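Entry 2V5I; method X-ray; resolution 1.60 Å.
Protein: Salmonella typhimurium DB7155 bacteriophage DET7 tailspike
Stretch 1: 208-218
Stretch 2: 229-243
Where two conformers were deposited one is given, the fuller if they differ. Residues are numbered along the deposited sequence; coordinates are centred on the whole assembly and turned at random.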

# COMPACT_ATOMS: atom_id res chain seq x y z
N SER A 208 1.19 35.60 7.55
CA SER A 208 1.58 36.84 6.83
C SER A 208 2.55 36.54 5.72
O SER A 208 3.24 35.56 5.75
CB SER A 208 2.34 37.79 7.77
OG SER A 208 1.76 37.88 9.05
N GLY A 209 2.70 37.46 4.79
CA GLY A 209 3.67 37.27 3.72
C GLY A 209 3.13 36.31 2.68
O GLY A 209 1.92 36.17 2.51
N ASP A 210 4.04 35.71 1.91
CA ASP A 210 3.70 34.73 0.91
C ASP A 210 3.14 33.48 1.63
O ASP A 210 3.52 33.20 2.75
CB ASP A 210 4.92 34.35 0.10
CG ASP A 210 5.35 35.46 -0.89
OD1 ASP A 210 4.60 36.43 -1.05
OD2 ASP A 210 6.44 35.33 -1.51
N TRP A 211 2.25 32.76 0.97
CA TRP A 211 1.79 31.47 1.52
C TRP A 211 3.02 30.62 1.71
O TRP A 211 3.96 30.62 0.89
CB TRP A 211 0.82 30.78 0.56
CG TRP A 211 -0.57 31.40 0.60
CD1 TRP A 211 -0.91 32.66 0.21
CD2 TRP A 211 -1.77 30.80 1.10
NE1 TRP A 211 -2.27 32.86 0.38
CE2 TRP A 211 -2.81 31.72 0.93
CE3 TRP A 211 -2.08 29.55 1.65
CZ2 TRP A 211 -4.12 31.45 1.35
CZ3 TRP A 211 -3.37 29.28 2.00
CH2 TRP A 211 -4.38 30.21 1.90
N GLY A 212 3.01 29.79 2.74
CA GLY A 212 4.11 28.83 2.95
C GLY A 212 4.21 27.81 1.81
O GLY A 212 3.21 27.37 1.30
N LEU A 213 5.43 27.42 1.46
CA LEU A 213 5.71 26.56 0.33
C LEU A 213 7.00 25.79 0.64
O LEU A 213 7.93 26.36 1.20
CB LEU A 213 5.98 27.38 -0.94
CG LEU A 213 6.38 26.66 -2.24
CD1 LEU A 213 5.33 25.70 -2.69
CD2 LEU A 213 6.68 27.70 -3.33
N GLY A 214 6.97 24.48 0.38
CA GLY A 214 8.17 23.68 0.48
C GLY A 214 8.52 23.26 1.91
O GLY A 214 9.63 22.76 2.16
N ASN A 215 7.57 23.43 2.84
CA ASN A 215 7.85 23.12 4.24
C ASN A 215 7.36 21.71 4.56
O ASN A 215 6.19 21.37 4.27
CB ASN A 215 7.08 24.12 5.17
CG ASN A 215 7.60 25.56 5.04
OD1 ASN A 215 8.80 25.77 4.83
ND2 ASN A 215 6.71 26.53 5.15
N TYR A 216 8.27 20.91 5.14
CA TYR A 216 7.99 19.50 5.40
C TYR A 216 8.44 19.03 6.74
O TYR A 216 9.41 19.56 7.31
CB TYR A 216 8.79 18.60 4.45
CG TYR A 216 8.44 18.59 3.00
CD1 TYR A 216 8.99 19.52 2.15
CD2 TYR A 216 7.57 17.65 2.51
CE1 TYR A 216 8.69 19.50 0.74
CE2 TYR A 216 7.24 17.63 1.10
CZ TYR A 216 7.83 18.58 0.27
OH TYR A 216 7.53 18.52 -1.10
N VAL A 217 7.81 17.92 7.18
CA VAL A 217 8.28 17.05 8.26
C VAL A 217 8.45 15.69 7.58
O VAL A 217 7.54 15.20 6.91
CB VAL A 217 7.33 16.97 9.48
CG1 VAL A 217 8.00 16.18 10.56
CG2 VAL A 217 6.97 18.43 9.95
N ILE A 218 9.71 15.19 7.60
CA ILE A 218 10.09 13.95 6.91
C ILE A 218 10.72 12.97 7.93
O ILE A 218 11.73 13.30 8.54
CB ILE A 218 10.96 14.15 5.70
CG1 ILE A 218 10.30 15.14 4.74
CG2 ILE A 218 11.13 12.83 4.95
CD1 ILE A 218 11.28 15.56 3.59
N GLY A 229 0.54 17.11 16.63
CA GLY A 229 1.92 16.73 16.42
C GLY A 229 2.62 17.63 15.42
O GLY A 229 3.69 18.17 15.64
N VAL A 230 2.02 17.68 14.22
CA VAL A 230 2.46 18.56 13.16
C VAL A 230 1.30 19.41 12.69
O VAL A 230 0.21 18.90 12.47
CB VAL A 230 3.01 17.77 11.89
CG1 VAL A 230 3.51 18.72 10.80
CG2 VAL A 230 4.11 16.80 12.28
N GLN A 231 1.51 20.71 12.55
CA GLN A 231 0.44 21.56 12.06
C GLN A 231 0.91 22.63 11.10
O GLN A 231 2.03 23.09 11.19
CB GLN A 231 -0.31 22.21 13.21
CG GLN A 231 0.47 23.13 14.02
CD GLN A 231 -0.22 23.46 15.41
OE1 GLN A 231 -1.33 22.99 15.71
NE2 GLN A 231 0.43 24.28 16.20
N PHE A 232 0.03 22.94 10.12
CA PHE A 232 0.31 23.98 9.11
C PHE A 232 -0.73 25.07 9.18
O PHE A 232 -1.90 24.77 9.37
CB PHE A 232 0.21 23.31 7.69
CG PHE A 232 1.28 22.31 7.44
CD1 PHE A 232 1.10 20.98 7.85
CD2 PHE A 232 2.44 22.67 6.83
CE1 PHE A 232 2.09 20.05 7.65
CE2 PHE A 232 3.48 21.69 6.61
CZ PHE A 232 3.22 20.39 7.03
N LEU A 233 -0.28 26.32 8.94
CA LEU A 233 -1.16 27.50 8.85
C LEU A 233 -0.78 28.29 7.59
O LEU A 233 0.35 28.69 7.42
CB LEU A 233 -1.05 28.44 10.08
CG LEU A 233 -1.45 27.88 11.42
CD1 LEU A 233 -0.33 27.14 12.08
CD2 LEU A 233 -1.90 29.02 12.31
N ARG A 234 -1.74 28.44 6.67
CA ARG A 234 -1.57 29.20 5.43
C ARG A 234 -0.35 28.74 4.59
O ARG A 234 0.45 29.54 4.16
CB ARG A 234 -1.53 30.68 5.74
CG ARG A 234 -1.78 31.60 4.53
CD ARG A 234 -2.13 33.01 4.95
NE ARG A 234 -2.08 33.99 3.84
CZ ARG A 234 -0.98 34.55 3.37
NH1 ARG A 234 0.22 34.25 3.85
NH2 ARG A 234 -1.06 35.44 2.35
N ASN A 235 -0.24 27.42 4.42
CA ASN A 235 0.68 26.78 3.48
C ASN A 235 -0.09 26.32 2.25
O ASN A 235 -1.19 25.80 2.37
CB ASN A 235 1.41 25.63 4.16
CG ASN A 235 2.60 26.10 4.97
OD1 ASN A 235 3.76 25.71 4.70
ND2 ASN A 235 2.37 26.96 5.94
N ASN A 236 0.52 26.52 1.08
CA ASN A 236 0.02 26.06 -0.24
C ASN A 236 1.16 25.42 -0.99
O ASN A 236 2.06 26.14 -1.39
CB ASN A 236 -0.63 27.22 -0.99
CG ASN A 236 -1.25 26.79 -2.30
OD1 ASN A 236 -1.16 25.62 -2.68
ND2 ASN A 236 -1.99 27.71 -2.94
N GLY A 237 1.10 24.10 -1.18
CA GLY A 237 2.19 23.37 -1.86
C GLY A 237 2.11 23.57 -3.37
O GLY A 237 3.03 23.09 -4.11
N GLY A 238 1.10 24.32 -3.84
CA GLY A 238 0.96 24.58 -5.27
C GLY A 238 0.62 23.34 -6.08
O GLY A 238 0.36 22.24 -5.55
N GLU A 239 0.56 23.47 -7.42
CA GLU A 239 0.23 22.32 -8.20
C GLU A 239 1.28 21.21 -8.02
O GLU A 239 0.94 20.01 -8.11
CB GLU A 239 0.08 22.67 -9.67
CG GLU A 239 -1.29 23.27 -9.99
CD GLU A 239 -1.25 24.75 -10.14
OE1 GLU A 239 -0.16 25.35 -9.91
OE2 GLU A 239 -2.31 25.33 -10.48
N SER A 240 2.49 21.58 -7.62
CA SER A 240 3.53 20.54 -7.40
C SER A 240 3.36 19.73 -6.10
O SER A 240 4.08 18.76 -5.86
CB SER A 240 4.93 21.17 -7.41
OG SER A 240 5.08 22.00 -6.27
N HIS A 241 2.42 20.14 -5.25
CA HIS A 241 2.24 19.54 -3.90
C HIS A 241 3.55 19.52 -3.10
O HIS A 241 3.91 18.51 -2.50
CB HIS A 241 1.57 18.16 -4.01
CG HIS A 241 0.14 18.26 -4.42
ND1 HIS A 241 -0.22 18.64 -5.70
CD2 HIS A 241 -1.00 18.10 -3.73
CE1 HIS A 241 -1.54 18.73 -5.76
NE2 HIS A 241 -2.04 18.37 -4.59
N ASN A 242 4.23 20.67 -3.10
CA ASN A 242 5.54 20.79 -2.47
C ASN A 242 5.42 21.24 -1.02
O ASN A 242 5.51 22.40 -0.72
CB ASN A 242 6.41 21.76 -3.26
CG ASN A 242 7.88 21.72 -2.90
OD1 ASN A 242 8.37 20.87 -2.14
ND2 ASN A 242 8.59 22.66 -3.47
N GLY A 243 5.08 20.32 -0.16
CA GLY A 243 4.95 20.59 1.28
C GLY A 243 4.21 19.43 1.94
O GLY A 243 3.55 18.67 1.27
O HOH W 1 4.66 23.85 2.74

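At the start of stretch 1, Arg 234 reaches out with an extended side chain (chi1 to chi3 all t) and donates twice to Gly 209 O, from NH1 at 2.9 Å and from NH2 at 3.1 Å. The same side chain lies over one face of the Trp 211 indole: Arg 234 CG sits 3.5 Å from the centroid of the six-membered ring, and Arg 234 CZ lies 3.9 Å from that of the five-membered ring, a cation-pi contact. A long aliphatic chain ending in a planar cation thus matches the whole length of the indole.

Gly 212 forms a single beta bridge with Asn 235: Gly 212 N donates to Arg 234 O (2.9 Å), and Asn 236 N donates to Gly 212 O (2.8 Å). A CB on Gly 212 would clash with Asn 235 OD1. Leu 213 CD1 packs 3.5 Å from Asn 236 O, while Gly 214, at positive phi, donates from N to Asn 242 O (2.8 Å). Asn 215 ND2 donates to Asn 235 OD1 (3.1 Å), and a water links Asn 215 N to that same oxygen.

Tyr 216 OH donates to Asn 242 OD1 (2.7 Å), while Gly 243 CA lies over one face of the Tyr 216 ring, 3.8 Å from its centroid, a CH-pi contact. Finally, Val 217 CG2 meets Val 230 CG1 at 3.6 Å, a buried apolar contact between strands.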